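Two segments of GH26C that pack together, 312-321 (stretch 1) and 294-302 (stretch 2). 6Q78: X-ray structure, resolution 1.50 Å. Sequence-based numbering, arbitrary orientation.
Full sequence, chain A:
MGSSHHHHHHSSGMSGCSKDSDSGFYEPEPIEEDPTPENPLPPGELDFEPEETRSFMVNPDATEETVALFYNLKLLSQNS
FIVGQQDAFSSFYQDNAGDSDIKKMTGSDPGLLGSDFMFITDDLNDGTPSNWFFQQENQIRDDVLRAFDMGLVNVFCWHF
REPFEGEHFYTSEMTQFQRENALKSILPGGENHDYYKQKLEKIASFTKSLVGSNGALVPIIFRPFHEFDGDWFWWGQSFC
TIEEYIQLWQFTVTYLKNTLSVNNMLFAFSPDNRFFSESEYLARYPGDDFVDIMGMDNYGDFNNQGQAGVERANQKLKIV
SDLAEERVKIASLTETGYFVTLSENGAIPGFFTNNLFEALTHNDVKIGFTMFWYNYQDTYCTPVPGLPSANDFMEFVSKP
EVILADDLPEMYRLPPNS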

ATOM      1  N   ARG A 312     -14.958 -10.541 -11.747  1.00 15.64           N
ATOM      2  CA  ARG A 312     -13.511 -10.718 -11.882  1.00 17.57           C
ATOM      3  C   ARG A 312     -12.775 -10.192 -10.654  1.00 13.74           C
ATOM      4  O   ARG A 312     -11.873 -10.851 -10.132  1.00 14.89           O
ATOM      5  CB  ARG A 312     -12.992 -10.017 -13.146  1.00 14.84           C
ATOM      6  CG  ARG A 312     -13.547 -10.604 -14.414  1.00 17.98           C
ATOM      7  CD  ARG A 312     -12.779 -10.130 -15.654  1.00 19.18           C
ATOM      8  NE  ARG A 312     -12.684  -8.668 -15.786  1.00 15.41           N
ATOM      9  CZ  ARG A 312     -13.523  -7.902 -16.490  1.00 18.29           C
ATOM     10  NH1 ARG A 312     -14.571  -8.421 -17.097  1.00 17.10           N
ATOM     11  NH2 ARG A 312     -13.308  -6.594 -16.559  1.00 18.60           N
ATOM     12  N   ALA A 313     -13.124  -8.985 -10.199  1.00 13.90           N
ATOM     13  CA  ALA A 313     -12.422  -8.413  -9.050  1.00 12.41           C
ATOM     14  C   ALA A 313     -12.583  -9.286  -7.811  1.00 15.49           C
ATOM     15  O   ALA A 313     -11.626  -9.505  -7.063  1.00 14.38           O
ATOM     16  CB  ALA A 313     -12.920  -6.992  -8.768  1.00 15.08           C
ATOM     17  N   ASN A 314     -13.790  -9.800  -7.579  1.00 15.64           N
ATOM     18  CA  ASN A 314     -13.996 -10.669  -6.426  1.00 15.74           C
ATOM     19  C   ASN A 314     -13.223 -11.980  -6.558  1.00 14.63           C
ATOM     20  O   ASN A 314     -12.640 -12.468  -5.571  1.00 15.42           O
ATOM     21  CB  ASN A 314     -15.487 -10.943  -6.271  1.00 14.30           C
ATOM     22  CG  ASN A 314     -15.803 -11.849  -5.101  1.00 18.33           C
ATOM     23  OD1 ASN A 314     -16.251 -12.984  -5.295  1.00 18.19           O
ATOM     24  ND2 ASN A 314     -15.574 -11.355  -3.877  1.00 16.34           N
ATOM     25  N   GLN A 315     -13.228 -12.576  -7.744  1.00 14.38           N
ATOM     26  CA  GLN A 315     -12.508 -13.833  -7.953  1.00 14.59           C
ATOM     27  C   GLN A 315     -11.012 -13.656  -7.721  1.00 15.49           C
ATOM     28  O   GLN A 315     -10.350 -14.533  -7.144  1.00 16.62           O
ATOM     29  CB  GLN A 315     -12.769 -14.366  -9.368  1.00 15.14           C
ATOM     30  CG  GLN A 315     -14.194 -14.888  -9.520  1.00 21.01           C
ATOM     31  CD  GLN A 315     -14.606 -15.127 -10.949  1.00 25.67           C
ATOM     32  OE1 GLN A 315     -13.879 -14.802 -11.878  1.00 22.12           O
ATOM     33  NE2 GLN A 315     -15.788 -15.701 -11.129  1.00 26.27           N
ATOM     34  N   LYS A 316     -10.443 -12.547  -8.205  1.00 12.82           N
ATOM     35  CA  LYS A 316      -9.019 -12.359  -8.014  1.00 13.16           C
ATOM     36  C   LYS A 316      -8.710 -12.089  -6.545  1.00 13.73           C
ATOM     37  O   LYS A 316      -7.746 -12.642  -5.995  1.00 13.26           O
ATOM     38  CB  LYS A 316      -8.544 -11.236  -8.930  1.00 12.36           C
ATOM     39  CG  LYS A 316      -8.643 -11.582 -10.427  1.00 12.34           C
ATOM     40  CD  LYS A 316      -8.461 -10.305 -11.253  1.00 12.08           C
ATOM     41  CE  LYS A 316      -8.728 -10.565 -12.741  1.00 14.73           C
ATOM     42  NZ  LYS A 316      -8.504  -9.250 -13.467  1.00 15.06           N
ATOM     43  N   LEU A 317      -9.540 -11.278  -5.870  1.00 12.15           N
ATOM     44  CA  LEU A 317      -9.292 -11.022  -4.451  1.00 12.62           C
ATOM     45  C   LEU A 317      -9.455 -12.288  -3.620  1.00 12.51           C
ATOM     46  O   LEU A 317      -8.781 -12.429  -2.581  1.00 14.09           O
ATOM     47  CB  LEU A 317     -10.173  -9.871  -3.943  1.00 15.17           C
ATOM     48  CG  LEU A 317      -9.735  -9.195  -2.629  1.00 12.46           C
ATOM     49  CD1 LEU A 317      -8.301  -8.697  -2.713  1.00 11.73           C
ATOM     50  CD2 LEU A 317     -10.675  -8.043  -2.292  1.00 15.02           C
ATOM     51  N   LYS A 318     -10.357 -13.207  -4.046  1.00 13.68           N
ATOM     52  CA  LYS A 318     -10.540 -14.456  -3.313  1.00 14.22           C
ATOM     53  C   LYS A 318      -9.298 -15.321  -3.405  1.00 16.77           C
ATOM     54  O   LYS A 318      -8.945 -16.030  -2.442  1.00 16.51           O
ATOM     55  CB  LYS A 318     -11.778 -15.200  -3.824  1.00 16.80           C
ATOM     56  CG  LYS A 318     -12.045 -16.520  -3.086  1.00 17.46           C
ATOM     57  CD  LYS A 318     -12.440 -16.265  -1.623  1.00 22.45           C
ATOM     58  CE  LYS A 318     -12.915 -17.585  -0.965  1.00 23.90           C
ATOM     59  NZ  LYS A 318     -13.074 -17.434   0.512  1.00 24.43           N
ATOM     60  N   ILE A 319      -8.622 -15.293  -4.562  1.00 15.53           N
ATOM     61  CA  ILE A 319      -7.350 -15.997  -4.687  1.00 13.87           C
ATOM     62  C   ILE A 319      -6.359 -15.467  -3.658  1.00 11.92           C
ATOM     63  O   ILE A 319      -5.668 -16.238  -2.985  1.00 14.49           O
ATOM     64  CB  ILE A 319      -6.785 -15.818  -6.105  1.00 13.54           C
ATOM     65  CG1 ILE A 319      -7.594 -16.642  -7.128  1.00 18.27           C
ATOM     66  CG2 ILE A 319      -5.327 -16.178  -6.139  1.00 17.52           C
ATOM     67  CD1 ILE A 319      -7.231 -16.262  -8.571  1.00 16.52           C
ATOM     68  N   VAL A 320      -6.184 -14.141  -3.616  1.00 12.41           N
ATOM     69  CA  VAL A 320      -5.292 -13.539  -2.629  1.00 13.96           C
ATOM     70  C   VAL A 320      -5.719 -13.933  -1.225  1.00 11.95           C
ATOM     71  O   VAL A 320      -4.888 -14.296  -0.381  1.00 13.54           O
ATOM     72  CB  VAL A 320      -5.254 -12.010  -2.803  1.00 10.36           C
ATOM     73  CG1 VAL A 320      -4.304 -11.316  -1.776  1.00 11.06           C
ATOM     74  CG2 VAL A 320      -4.850 -11.651  -4.260  1.00 12.08           C
ATOM     75  N   SER A 321      -7.015 -13.797  -0.938  1.00 12.13           N
ATOM     76  CA  SER A 321      -7.516 -14.095   0.406  1.00 13.94           C
ATOM     77  C   SER A 321      -7.292 -15.567   0.772  1.00 13.85           C
ATOM     78  O   SER A 321      -6.903 -15.880   1.908  1.00 14.94           O
ATOM     79  CB  SER A 321      -8.996 -13.715   0.475  1.00 14.56           C
ATOM     80  OG  SER A 321      -9.611 -14.134   1.681  1.00 16.24           O
TER
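Stretch 2, residues 294-302: MGMDNYGDF

Stretch 2 lies nearly antiparallel along the helix of stretch 1, in a contact that is apolar at one end and held by salt bridges to a single aspartate at the other. The N-to-C directions of helix 312-321 and strand 294-298 make an angle of 162°, and their axes approach to 8.5 Å. The CA register confirms the reversed order: Val 320 pairs with Met 294 (6.4 Å, CA to CA), Leu 317 with Met 296 (7.5 Å) and Ala 313 with Asp 301 (5.8 Å).

On the strand, Met 294 and Met 296 direct CA-to-CB toward the helix. Val 320 CG1 lies 3.9 Å from Met 294 CB, and its CG2 4.1 Å from Met 296 SD; Leu 317 CD1 reaches Met 296 CG at 4.2 Å.

Beyond the strand, a 3-10 segment, 300-302, brings Asp 301 against the helix. Its carboxylate is shared: OD1 accepts from Arg 312 NE (2.9 Å, 158°), near the guanidinium plane, while OD2 accepts from Lys 316 NZ at 2.8 Å. Asn 298 ND2 also donates to Asp 301 OD2 (2.8 Å), which helps fix the carboxylate. Beside the charged group, Ala 313 points its CA-to-CB bond toward stretch 2, and its CB packs 3.6 Å from Phe 302 CZ. One water joins Asn 298 ND2 (2.9 Å from its oxygen) to Ala 313 O (2.8 Å from the same oxygen).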

ATOM      1  N   MET A 294      -0.114 -10.041   1.465  1.00  9.84           N
ATOM      2  CA  MET A 294      -0.375 -10.419   0.078  1.00  8.47           C
ATOM      3  C   MET A 294      -1.436  -9.467  -0.434  1.00 11.95           C
ATOM      4  O   MET A 294      -2.590  -9.504   0.017  1.00 10.65           O
ATOM      5  CB  MET A 294      -0.879 -11.862  -0.005  1.00  9.74           C
ATOM      6  CG  MET A 294       0.228 -12.858   0.147  1.00 12.93           C
ATOM      7  SD  MET A 294      -0.420 -14.524   0.247  1.00 16.87           S
ATOM      8  CE  MET A 294       1.023 -15.385  -0.420  1.00 18.05           C
ATOM      9  N   GLY A 295      -1.048  -8.607  -1.370  1.00  9.28           N
ATOM     10  CA  GLY A 295      -1.952  -7.622  -1.916  1.00  8.20           C
ATOM     11  C   GLY A 295      -2.161  -7.771  -3.419  1.00  9.57           C
ATOM     12  O   GLY A 295      -1.587  -8.634  -4.093  1.00  9.96           O
ATOM     13  N   MET A 296      -3.056  -6.932  -3.922  1.00  8.83           N
ATOM     14  CA  MET A 296      -3.182  -6.689  -5.355  1.00  9.80           C
ATOM     15  C   MET A 296      -3.773  -5.299  -5.527  1.00  9.64           C
ATOM     16  O   MET A 296      -4.481  -4.797  -4.642  1.00  9.59           O
ATOM     17  CB  MET A 296      -4.079  -7.714  -6.067  1.00  8.98           C
ATOM     18  CG  MET A 296      -5.537  -7.590  -5.606  1.00  8.79           C
ATOM     19  SD  MET A 296      -6.638  -8.697  -6.520  1.00 13.80           S
ATOM     20  CE  MET A 296      -6.407  -8.098  -8.231  1.00 12.36           C
ATOM     21  N   ASP A 297      -3.454  -4.680  -6.657  1.00  8.34           N
ATOM     22  CA  ASP A 297      -4.075  -3.432  -7.079  1.00  8.49           C
ATOM     23  C   ASP A 297      -5.119  -3.738  -8.151  1.00 11.33           C
ATOM     24  O   ASP A 297      -4.909  -4.586  -9.028  1.00 12.43           O
ATOM     25  CB  ASP A 297      -3.038  -2.453  -7.629  1.00  9.34           C
ATOM     26  CG  ASP A 297      -2.034  -2.028  -6.569  1.00  8.61           C
ATOM     27  OD1 ASP A 297      -2.256  -2.384  -5.402  1.00 10.11           O
ATOM     28  OD2 ASP A 297      -1.073  -1.315  -6.902  1.00  8.92           O
ATOM     29  N   ASN A 298      -6.261  -3.058  -8.084  1.00  9.94           N
ATOM     30  CA  ASN A 298      -7.277  -3.298  -9.109  1.00 10.39           C
ATOM     31  C   ASN A 298      -8.098  -2.040  -9.363  1.00  9.41           C
ATOM     32  O   ASN A 298      -9.015  -1.724  -8.588  1.00 11.28           O
ATOM     33  CB  ASN A 298      -8.165  -4.467  -8.732  1.00 10.49           C
ATOM     34  CG  ASN A 298      -8.894  -5.058  -9.939  1.00 12.63           C
ATOM     35  OD1 ASN A 298      -8.943  -4.432 -11.005  1.00 12.21           O
ATOM     36  ND2 ASN A 298      -9.448  -6.286  -9.786  1.00 12.09           N
ATOM     37  N   TYR A 299      -7.801  -1.371 -10.474  1.00  9.66           N
ATOM     38  CA  TYR A 299      -8.693  -0.366 -11.039  1.00 10.09           C
ATOM     39  C   TYR A 299      -9.424  -0.897 -12.266  1.00 10.89           C
ATOM     40  O   TYR A 299     -10.593  -0.558 -12.476  1.00 12.01           O
ATOM     41  CB  TYR A 299      -7.885   0.857 -11.496  1.00  9.99           C
ATOM     42  CG  TYR A 299      -7.067   1.505 -10.382  1.00 10.59           C
ATOM     43  CD1 TYR A 299      -5.780   1.050 -10.069  1.00 11.11           C
ATOM     44  CD2 TYR A 299      -7.615   2.532  -9.610  1.00  9.19           C
ATOM     45  CE1 TYR A 299      -5.032   1.681  -9.059  1.00 10.89           C
ATOM     46  CE2 TYR A 299      -6.910   3.108  -8.590  1.00  9.76           C
ATOM     47  CZ  TYR A 299      -5.619   2.693  -8.340  1.00  9.66           C
ATOM     48  OH  TYR A 299      -4.899   3.309  -7.312  1.00 11.67           O
ATOM     49  N   GLY A 300      -8.772  -1.744 -13.056  1.00 11.76           N
ATOM     50  CA  GLY A 300      -9.327  -2.111 -14.352  1.00 12.57           C
ATOM     51  C   GLY A 300     -10.663  -2.832 -14.277  1.00 12.48           C
ATOM     52  O   GLY A 300     -11.548  -2.588 -15.106  1.00 13.26           O
ATOM     53  N   ASP A 301     -10.838  -3.719 -13.275  1.00 13.21           N
ATOM     54  CA  ASP A 301     -12.099  -4.450 -13.228  1.00 15.12           C
ATOM     55  C   ASP A 301     -13.254  -3.589 -12.750  1.00 13.63           C
ATOM     56  O   ASP A 301     -14.414  -3.988 -12.933  1.00 13.85           O
ATOM     57  CB  ASP A 301     -11.957  -5.710 -12.386  1.00 13.07           C
ATOM     58  CG  ASP A 301     -11.019  -6.725 -13.022  1.00 15.30           C
ATOM     59  OD1 ASP A 301     -11.015  -6.842 -14.272  1.00 16.58           O
ATOM     60  OD2 ASP A 301     -10.281  -7.395 -12.262  1.00 15.01           O
ATOM     61  N   PHE A 302     -12.960  -2.395 -12.248  1.00 13.21           N
ATOM     62  CA  PHE A 302     -13.963  -1.439 -11.805  1.00 14.04           C
ATOM     63  C   PHE A 302     -14.205  -0.313 -12.805  1.00 14.71           C
ATOM     64  O   PHE A 302     -15.094   0.516 -12.586  1.00 15.60           O
ATOM     65  CB  PHE A 302     -13.581  -0.865 -10.438  1.00 14.42           C
ATOM     66  CG  PHE A 302     -13.555  -1.890  -9.330  1.00 11.59           C
ATOM     67  CD1 PHE A 302     -14.725  -2.510  -8.912  1.00 13.68           C
ATOM     68  CD2 PHE A 302     -12.360  -2.246  -8.721  1.00 13.98           C
ATOM     69  CE1 PHE A 302     -14.711  -3.457  -7.907  1.00 14.60           C
ATOM     70  CE2 PHE A 302     -12.347  -3.197  -7.699  1.00 13.88           C
ATOM     71  CZ  PHE A 302     -13.538  -3.793  -7.289  1.00 14.08           C
TER
HETATM   72  O   HOH W   1      -9.569  -7.542  -7.152  1.00 12.91           O
HETATM   73  O   HOH W   2      -9.270  -8.859 -16.230  1.00 16.91           O